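Local structure of biliverdin reductase (Synechocystis sp., 5B3T) at residues T21-A24 / A25-A29; L286-Q289 / D290-V294. The protein reduces biliverdin, a linear tetrapyrrole made by heme degradation, probably to bilirubin, with NAD(P)H as the electron donor. One frame throughout, in Å; residues are numbered along the deposited sequence.

Interaction 1 of 2, residues T21-A24 / A25-A29; sequences TGYA and AQRRA. With PO4 (phosphate ion), chain C.
Over one face of the Y23 ring lies CG of R27, 3.9 Å from the ring centroid and nearer the rim than the middle, a CH-pi contact one helical turn apart. The guanidinium of R27 stands almost upright to the ring, the planes 86° apart, and meets Y23 by its edge: NE donates to Y23 OH at 3.1 Å, with OH close to the guanidinium plane. That hydroxyl in turn donates to O4 of a phosphate ion, probably from the crystallisation liquor, at 2.6 Å, near the ring plane. With CG beside the backbone N (chi1 -66°) R27 rests its CG on the ring, and the bend at chi2 brings NE back to the hydroxyl. An alanine in place of R27 would probably leave Y23 OH without its donor and the ring face without its aliphatic cover. G22 and A25 fit the GxGxxA pattern of a Rossmann strand-turn-helix; T21, Y23 and A24 are NADP(+)-binding residues, although no cofactor is bound in this apo model. G22 is the N-cap of helix 23-34; its O accepts from Q26 N at 2.9 Å. T21 O receives Q26 NE2 at 2.9 Å, nearly straight (173°), with T21 O in the plane of the Q26 side-chain amide.

Interaction 2 of 2, residues L286-Q289 / D290-V294; sequences LFRQ and DTEAV. With PO4 (phosphate ion), chain E.
F287 O is gripped by two donors of T291, the backbone N and the side-chain OG1, each 2.8 Å from F287 O, which reach it from opposite faces of the carbonyl plane. OG1 lies well above that plane. The first torsion of T291 (chi1 -57°) sets OG1 beside its own backbone N, where it can turn back on the carbonyl of the preceding turn. OG1 probably also accepts from R28 NH1 of helix 23-34, so this buried hydroxyl would have two partners.

On another side of the helix, R288 and E292 form an i to i+4 salt bridge. R288 NE points at E292 OE2 over 2.9 Å, almost straight at 173°. OE2 lies in the guanidinium plane, whereas NE comes in from above the carboxylate plane; the two planes are 88° apart. R288 is extended from CG to NE with CG anti to the backbone N, which carries NE across to the E292 carboxylate. The far edge of the guanidinium holds a phosphate ion by two bonds, NH1 to O3 at 2.9 Å and NH2 to O4 at 2.6 Å. All three guanidinium nitrogens are therefore engaged, which probably fixes its rotation. The ion is probably from the crystallisation liquor.

D290 N donates to L286 O at 3.1 Å, while the D290 carboxylate turns away to R28 and H129. F287 also packs against I133. The i to i+4 backbone bonds mark an alpha-helix, and the split of its faces makes helix 283-300 amphipathic: buried F287, D290 and T291 face the Rossmann-fold part of the chain, with R288 and E292 on the more exposed side.

Interaction 1 belongs to the Rossmann part of the chain and interaction 2, by family, to the C-terminal part, yet their helices touch; the centres of the two interactions are about 13 Å apart. R28 joins them: its NH1 forms a salt bridge with D290 OD2 at 2.9 Å and probably a hydrogen bond with T291 OG1 at 3.0 Å. Beside this polar pair F287 packs on the first helix, its CZ 3.7 Å from A24 CB and its CD1 3.6 Å from R28 NE. Helix 283-300 thus backs Y23 and A24 of the NADP(+) site, which is empty here. R283 and R284, just before 286-289, also bond the phosphate held by Y23.

Interaction 1 of 2, residues T21-A24 / A25-A29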
loop_
_atom_site.group_PDB
_atom_site.type_symbol
_atom_site.label_atom_id
_atom_site.label_comp_id
_atom_site.label_asym_id
_atom_site.label_seq_id
_atom_site.Cartn_x
_atom_site.Cartn_y
_atom_site.Cartn_z
ATOM N N THR A 21 -5.195 -6.973 11.031
ATOM C CA THR A 21 -4.602 -6.782 12.347
ATOM C C THR A 21 -3.143 -6.345 12.275
ATOM O O THR A 21 -2.484 -6.276 13.320
ATOM C CB THR A 21 -4.705 -8.069 13.180
ATOM O OG1 THR A 21 -4.116 -9.155 12.455
ATOM C CG2 THR A 21 -6.158 -8.405 13.486
ATOM N N GLY A 22 -2.619 -6.052 11.088
ATOM C CA GLY A 22 -1.232 -5.663 10.931
ATOM C C GLY A 22 -0.988 -4.201 11.255
ATOM O O GLY A 22 -1.750 -3.556 11.980
ATOM N N TYR A 23 0.098 -3.672 10.686
ATOM C CA TYR A 23 0.554 -2.331 11.047
ATOM C C TYR A 23 -0.479 -1.271 10.683
ATOM O O TYR A 23 -0.808 -0.404 11.502
ATOM C CB TYR A 23 1.893 -2.033 10.367
ATOM C CG TYR A 23 2.445 -0.662 10.693
ATOM C CD1 TYR A 23 2.090 0.451 9.940
ATOM C CD2 TYR A 23 3.316 -0.481 11.758
ATOM C CE1 TYR A 23 2.587 1.701 10.238
ATOM C CE2 TYR A 23 3.820 0.768 12.064
ATOM C CZ TYR A 23 3.451 1.855 11.300
ATOM O OH TYR A 23 3.947 3.103 11.596
ATOM N N ALA A 24 -0.985 -1.308 9.449
ATOM C CA ALA A 24 -1.947 -0.297 9.021
ATOM C C ALA A 24 -3.217 -0.361 9.860
ATOM O O ALA A 24 -3.770 0.677 10.241
ATOM C CB ALA A 24 -2.269 -0.472 7.536
ATOM N N ALA A 25 -3.687 -1.571 10.167
ATOM C CA ALA A 25 -4.878 -1.718 10.995
ATOM C C ALA A 25 -4.650 -1.162 12.395
ATOM O O ALA A 25 -5.539 -0.523 12.969
ATOM C CB ALA A 25 -5.289 -3.188 11.063
ATOM N N GLN A 26 -3.463 -1.394 12.959
ATOM C CA GLN A 26 -3.182 -0.924 14.311
ATOM C C GLN A 26 -3.118 0.599 14.365
ATOM O O GLN A 26 -3.673 1.219 15.279
ATOM C CB GLN A 26 -1.879 -1.546 14.819
ATOM C CG GLN A 26 -1.977 -3.044 15.068
ATOM C CD GLN A 26 -0.628 -3.694 15.316
ATOM O OE1 GLN A 26 0.266 -3.090 15.909
ATOM N NE2 GLN A 26 -0.475 -4.932 14.860
ATOM N N ARG A 27 -2.445 1.220 13.391
ATOM C CA ARG A 27 -2.370 2.679 13.357
ATOM C C ARG A 27 -3.752 3.301 13.199
ATOM O O ARG A 27 -4.072 4.291 13.867
ATOM C CB ARG A 27 -1.449 3.136 12.227
ATOM C CG ARG A 27 0.007 2.751 12.419
ATOM C CD ARG A 27 0.502 3.206 13.776
ATOM N NE ARG A 27 1.950 3.091 13.907
ATOM C CZ ARG A 27 2.593 3.108 15.070
ATOM N NH1 ARG A 27 1.908 3.218 16.199
ATOM N NH2 ARG A 27 3.914 3.000 15.106
ATOM N N ARG A 28 -4.580 2.740 12.316
ATOM C CA ARG A 28 -5.945 3.236 12.160
ATOM C C ARG A 28 -6.736 3.057 13.449
ATOM O O ARG A 28 -7.464 3.961 13.876
ATOM C CB ARG A 28 -6.638 2.515 11.004
ATOM C CG ARG A 28 -5.989 2.714 9.642
ATOM C CD ARG A 28 -6.319 4.064 9.035
ATOM N NE ARG A 28 -5.859 4.146 7.650
ATOM C CZ ARG A 28 -5.991 5.220 6.880
ATOM N NH1 ARG A 28 -6.572 6.313 7.354
ATOM N NH2 ARG A 28 -5.543 5.201 5.631
ATOM N N ALA A 29 -6.604 1.888 14.084
ATOM C CA ALA A 29 -7.341 1.620 15.315
ATOM C C ALA A 29 -6.958 2.603 16.414
ATOM O O ALA A 29 -7.817 3.056 17.177
ATOM C CB ALA A 29 -7.091 0.185 15.776
HETATM P P PO4 C . 6.814 4.715 12.286
HETATM O O1 PO4 C . 8.123 4.896 13.009
HETATM O O2 PO4 C . 5.772 5.648 12.854
HETATM O O3 PO4 C . 7.009 5.026 10.823
HETATM O O4 PO4 C . 6.349 3.288 12.451
#

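Interaction 2 of 2, residues L286-Q289 / D290-V294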
loop_
_atom_site.group_PDB
_atom_site.type_symbol
_atom_site.label_atom_id
_atom_site.label_comp_id
_atom_site.label_asym_id
_atom_site.label_seq_id
_atom_site.Cartn_x
_atom_site.Cartn_y
_atom_site.Cartn_z
ATOM N N LEU A 286 1.475 10.263 9.532
ATOM C CA LEU A 286 0.781 10.292 8.247
ATOM C C LEU A 286 -0.529 9.518 8.305
ATOM O O LEU A 286 -1.526 9.933 7.701
ATOM C CB LEU A 286 1.686 9.741 7.145
ATOM C CG LEU A 286 2.915 10.584 6.802
ATOM C CD1 LEU A 286 3.912 9.773 5.989
ATOM C CD2 LEU A 286 2.505 11.845 6.051
ATOM N N PHE A 287 -0.549 8.386 9.017
ATOM C CA PHE A 287 -1.802 7.658 9.199
ATOM C C PHE A 287 -2.809 8.487 9.983
ATOM O O PHE A 287 -4.007 8.474 9.674
ATOM C CB PHE A 287 -1.552 6.325 9.907
ATOM C CG PHE A 287 -1.347 5.166 8.973
ATOM C CD1 PHE A 287 -2.381 4.727 8.160
ATOM C CD2 PHE A 287 -0.132 4.507 8.917
ATOM C CE1 PHE A 287 -2.201 3.660 7.298
ATOM C CE2 PHE A 287 0.056 3.435 8.056
ATOM C CZ PHE A 287 -0.980 3.011 7.246
ATOM N N ARG A 288 -2.345 9.210 11.005
ATOM C CA ARG A 288 -3.259 10.007 11.816
ATOM C C ARG A 288 -3.876 11.137 11.003
ATOM O O ARG A 288 -5.092 11.356 11.052
ATOM C CB ARG A 288 -2.539 10.562 13.045
ATOM C CG ARG A 288 -3.441 11.436 13.907
ATOM C CD ARG A 288 -2.774 11.861 15.200
ATOM N NE ARG A 288 -3.677 12.664 16.018
ATOM C CZ ARG A 288 -3.545 12.839 17.329
ATOM N NH1 ARG A 288 -2.543 12.264 17.980
ATOM N NH2 ARG A 288 -4.418 13.587 17.990
ATOM N N GLN A 289 -3.052 11.869 10.247
ATOM C CA GLN A 289 -3.581 12.947 9.416
ATOM C C GLN A 289 -4.590 12.417 8.404
ATOM O O GLN A 289 -5.628 13.044 8.165
ATOM C CB GLN A 289 -2.442 13.677 8.702
ATOM C CG GLN A 289 -1.454 14.362 9.637
ATOM C CD GLN A 289 -2.143 15.153 10.735
ATOM O OE1 GLN A 289 -1.932 14.902 11.923
ATOM N NE2 GLN A 289 -2.972 16.114 10.343
ATOM N N ASP A 290 -4.305 11.261 7.801
ATOM C CA ASP A 290 -5.237 10.693 6.834
ATOM C C ASP A 290 -6.527 10.242 7.508
ATOM O O ASP A 290 -7.621 10.485 6.987
ATOM C CB ASP A 290 -4.588 9.530 6.091
ATOM C CG ASP A 290 -5.435 9.040 4.935
ATOM O OD1 ASP A 290 -5.408 9.685 3.864
ATOM O OD2 ASP A 290 -6.134 8.018 5.098
ATOM N N THR A 291 -6.417 9.588 8.666
ATOM C CA THR A 291 -7.613 9.169 9.390
ATOM C C THR A 291 -8.456 10.371 9.793
ATOM O O THR A 291 -9.686 10.345 9.673
ATOM C CB THR A 291 -7.229 8.354 10.626
ATOM O OG1 THR A 291 -6.446 7.224 10.230
ATOM C CG2 THR A 291 -8.478 7.865 11.350
ATOM N N GLU A 292 -7.810 11.440 10.264
ATOM C CA GLU A 292 -8.552 12.630 10.665
ATOM C C GLU A 292 -9.195 13.312 9.463
ATOM O O GLU A 292 -10.299 13.861 9.573
ATOM C CB GLU A 292 -7.634 13.589 11.421
ATOM C CG GLU A 292 -7.208 13.057 12.783
ATOM C CD GLU A 292 -6.230 13.967 13.501
ATOM O OE1 GLU A 292 -5.677 14.882 12.858
ATOM O OE2 GLU A 292 -6.017 13.765 14.716
ATOM N N ALA A 293 -8.527 13.283 8.306
ATOM C CA ALA A 293 -9.138 13.817 7.094
ATOM C C ALA A 293 -10.375 13.017 6.706
ATOM O O ALA A 293 -11.388 13.588 6.282
ATOM C CB ALA A 293 -8.121 13.828 5.953
ATOM N N VAL A 294 -10.311 11.689 6.848
ATOM C CA VAL A 294 -11.467 10.846 6.553
ATOM C C VAL A 294 -12.615 11.174 7.496
ATOM O O VAL A 294 -13.768 11.315 7.073
ATOM C CB VAL A 294 -11.074 9.358 6.631
ATOM C CG1 VAL A 294 -12.309 8.478 6.697
ATOM C CG2 VAL A 294 -10.208 8.973 5.437
HETATM P P PO4 E . -3.611 13.322 21.611
HETATM O O1 PO4 E . -2.857 14.406 22.346
HETATM O O2 PO4 E . -4.417 12.511 22.598
HETATM O O3 PO4 E . -2.631 12.418 20.902
HETATM O O4 PO4 E . -4.538 13.952 20.600
#